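Local structure of citrate synthase (Sulfolobus solfataricus, 1O7X) at residues A[80-85]-A[96-101]. The protein belongs to the citrate synthase family of largely helical enzymes and forms a dimer of two identical chains. Residues are numbered along the deposited sequence; the frame is centred on the assembly and turned at random.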
ATOM      1  N   LEU A  80      16.316   7.887  -8.861  1.00 34.88           N
ATOM      2  CA  LEU A  80      16.558   9.290  -8.565  1.00 35.39           C
ATOM      3  C   LEU A  80      15.922  10.156  -9.635  1.00 36.45           C
ATOM      4  O   LEU A  80      15.301  11.141  -9.222  1.00 37.96           O
ATOM      5  CB  LEU A  80      18.014   9.657  -8.336  1.00 35.08           C
ATOM      6  CG  LEU A  80      18.762   8.793  -7.313  1.00 34.98           C
ATOM      7  CD1 LEU A  80      20.264   8.893  -7.521  1.00 34.66           C
ATOM      8  CD2 LEU A  80      18.352   9.202  -5.908  1.00 35.45           C
ATOM      9  N   ASP A  81      15.986   9.809 -10.923  1.00 36.31           N
ATOM     10  CA  ASP A  81      15.356  10.634 -11.944  1.00 35.68           C
ATOM     11  C   ASP A  81      13.864  10.762 -11.713  1.00 34.87           C
ATOM     12  O   ASP A  81      13.240  11.800 -11.894  1.00 36.69           O
ATOM     13  CB  ASP A  81      15.571  10.086 -13.343  1.00 38.11           C
ATOM     14  CG  ASP A  81      17.019  10.120 -13.791  1.00 40.55           C
ATOM     15  OD1 ASP A  81      17.891  10.635 -13.051  1.00 40.34           O
ATOM     16  OD2 ASP A  81      17.222   9.592 -14.917  1.00 42.29           O
ATOM     17  N   THR A  82      13.236   9.678 -11.326  1.00 33.44           N
ATOM     18  CA  THR A  82      11.820   9.616 -11.001  1.00 32.31           C
ATOM     19  C   THR A  82      11.480  10.606  -9.899  1.00 32.21           C
ATOM     20  O   THR A  82      10.496  11.346  -9.982  1.00 31.92           O
ATOM     21  CB  THR A  82      11.583   8.152 -10.572  1.00 31.47           C
ATOM     22  OG1 THR A  82      11.283   7.366 -11.723  1.00 30.34           O
ATOM     23  CG2 THR A  82      10.498   8.007  -9.543  1.00 30.13           C
ATOM     24  N   ILE A  83      12.293  10.619  -8.837  1.00 32.13           N
ATOM     25  CA  ILE A  83      12.088  11.492  -7.681  1.00 31.66           C
ATOM     26  C   ILE A  83      12.294  12.923  -8.158  1.00 31.65           C
ATOM     27  O   ILE A  83      11.539  13.829  -7.812  1.00 32.03           O
ATOM     28  CB  ILE A  83      13.000  11.174  -6.490  1.00 31.93           C
ATOM     29  CG1 ILE A  83      12.476   9.948  -5.710  1.00 30.92           C
ATOM     30  CG2 ILE A  83      13.157  12.345  -5.511  1.00 31.64           C
ATOM     31  CD1 ILE A  83      13.520   9.451  -4.728  1.00 30.33           C
ATOM     32  N   TYR A  84      13.291  13.126  -9.012  1.00 31.59           N
ATOM     33  CA  TYR A  84      13.507  14.476  -9.513  1.00 33.23           C
ATOM     34  C   TYR A  84      12.471  14.849 -10.572  1.00 34.04           C
ATOM     35  O   TYR A  84      12.354  16.081 -10.753  1.00 36.08           O
ATOM     36  CB  TYR A  84      14.964  14.693  -9.909  1.00 33.72           C
ATOM     37  CG  TYR A  84      15.843  15.090  -8.732  1.00 33.73           C
ATOM     38  CD1 TYR A  84      16.215  14.162  -7.764  1.00 33.04           C
ATOM     39  CD2 TYR A  84      16.279  16.399  -8.590  1.00 33.48           C
ATOM     40  CE1 TYR A  84      17.005  14.527  -6.696  1.00 33.24           C
ATOM     41  CE2 TYR A  84      17.065  16.787  -7.513  1.00 34.06           C
ATOM     42  CZ  TYR A  84      17.429  15.840  -6.569  1.00 33.86           C
ATOM     43  OH  TYR A  84      18.190  16.217  -5.500  1.00 32.45           O
ATOM     44  N   LEU A  85      11.663  13.958 -11.145  1.00 31.98           N
ATOM     45  CA  LEU A  85      10.603  14.347 -12.040  1.00 32.44           C
ATOM     46  C   LEU A  85       9.354  14.859 -11.321  1.00 33.20           C
ATOM     47  O   LEU A  85       8.548  15.564 -11.951  1.00 34.99           O
ATOM     48  CB  LEU A  85      10.140  13.218 -12.976  1.00 32.61           C
ATOM     49  CG  LEU A  85      11.053  12.873 -14.148  1.00 33.05           C
ATOM     50  CD1 LEU A  85      10.565  11.598 -14.813  1.00 33.62           C
ATOM     51  CD2 LEU A  85      11.192  14.005 -15.161  1.00 31.66           C
ATOM     52  N   LEU A  96       8.602   9.384  -1.262  1.00 28.09           N
ATOM     53  CA  LEU A  96       9.158   8.112  -0.829  1.00 27.20           C
ATOM     54  C   LEU A  96       8.406   6.985  -1.523  1.00 27.00           C
ATOM     55  O   LEU A  96       9.032   6.199  -2.235  1.00 26.72           O
ATOM     56  CB  LEU A  96       9.097   8.002   0.677  1.00 28.45           C
ATOM     57  CG  LEU A  96      10.280   8.129   1.611  1.00 28.18           C
ATOM     58  CD1 LEU A  96      11.615   8.333   0.915  1.00 27.51           C
ATOM     59  CD2 LEU A  96       9.997   9.229   2.634  1.00 27.43           C
ATOM     60  N   GLU A  97       7.093   6.950  -1.424  1.00 27.66           N
ATOM     61  CA  GLU A  97       6.208   6.033  -2.141  1.00 28.28           C
ATOM     62  C   GLU A  97       6.622   5.846  -3.604  1.00 28.50           C
ATOM     63  O   GLU A  97       6.779   4.740  -4.169  1.00 29.00           O
ATOM     64  CB  GLU A  97       4.831   6.655  -2.013  1.00 28.93           C
ATOM     65  CG  GLU A  97       3.524   5.900  -1.963  1.00 30.96           C
ATOM     66  CD  GLU A  97       2.387   6.870  -1.681  1.00 32.42           C
ATOM     67  OE1 GLU A  97       2.264   7.845  -2.467  1.00 34.74           O
ATOM     68  OE2 GLU A  97       1.609   6.762  -0.723  1.00 32.31           O
ATOM     69  N   VAL A  98       6.855   6.952  -4.316  1.00 26.63           N
ATOM     70  CA  VAL A  98       7.298   6.857  -5.699  1.00 27.02           C
ATOM     71  C   VAL A  98       8.614   6.100  -5.811  1.00 27.41           C
ATOM     72  O   VAL A  98       8.849   5.321  -6.728  1.00 26.81           O
ATOM     73  CB  VAL A  98       7.466   8.276  -6.259  1.00 27.39           C
ATOM     74  CG1 VAL A  98       8.120   8.225  -7.614  1.00 27.62           C
ATOM     75  CG2 VAL A  98       6.132   8.982  -6.360  1.00 27.60           C
ATOM     76  N   GLY A  99       9.587   6.419  -4.951  1.00 28.22           N
ATOM     77  CA  GLY A  99      10.901   5.808  -4.939  1.00 27.88           C
ATOM     78  C   GLY A  99      10.856   4.329  -4.573  1.00 28.75           C
ATOM     79  O   GLY A  99      11.620   3.541  -5.149  1.00 29.06           O
ATOM     80  N   THR A 100       9.980   3.932  -3.644  1.00 27.99           N
ATOM     81  CA  THR A 100       9.935   2.514  -3.280  1.00 28.83           C
ATOM     82  C   THR A 100       9.231   1.705  -4.360  1.00 28.80           C
ATOM     83  O   THR A 100       9.609   0.571  -4.655  1.00 28.57           O
ATOM     84  CB  THR A 100       9.276   2.341  -1.902  1.00 29.85           C
ATOM     85  OG1 THR A 100       8.233   3.326  -1.806  1.00 31.20           O
ATOM     86  CG2 THR A 100      10.266   2.582  -0.774  1.00 29.60           C
ATOM     87  N   ALA A 101       8.201   2.305  -4.969  1.00 27.29           N
ATOM     88  CA  ALA A 101       7.550   1.707  -6.123  1.00 25.66           C
ATOM     89  C   ALA A 101       8.566   1.615  -7.263  1.00 25.24           C
ATOM     90  O   ALA A 101       8.671   0.566  -7.929  1.00 25.08           O
ATOM     91  CB  ALA A 101       6.306   2.470  -6.555  1.00 25.22           C
TER
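Ile83 and Gly99 mark the closest backbone approach between segments 80-85 and 96-101, their CA atoms only 6.4 Å apart. The segments lie on consecutive helices, 77-85 and 92-106, of the mainly helical citrate synthase fold, and their meeting is consistent with the general rule that a glycine allows helices to approach closely: a CB on Gly99 would sit tight against Ile83 CD1. Ile83 reaches out with its longer branch, CD1 lying anti to CA (chi2 168°), an extended shape that points the methyl toward the glycine.

The second point of contact joins two beta-branched residues, Thr82 and Val98, whose CB atoms are both directed at the opposing helix. CG2 of Thr82 faces CG1 of Val98, which stands anti to its own backbone N (chi1 172°); the modelled separation of the two methyls is too short to be trusted in detail. Thr82 OG1 turns back to a weak hydrogen bond with Glu78 O, one turn earlier. No hydrogen bond spans the segments; about 143 Å² is buried, counting both sides.

The dimer partner adjoins this buried spot: Thr82 packs on Thr82 and Val98 on Ala102 of the second subunit, and Glu97 OE2 hydrogen-bonds to Ser204 OG there. Within the chain, Ile83 also touches Leu130 of helix 116-138. Its approach to the glycine is a loose one, with Ile83 CD1 4.5 Å from Gly99 CA.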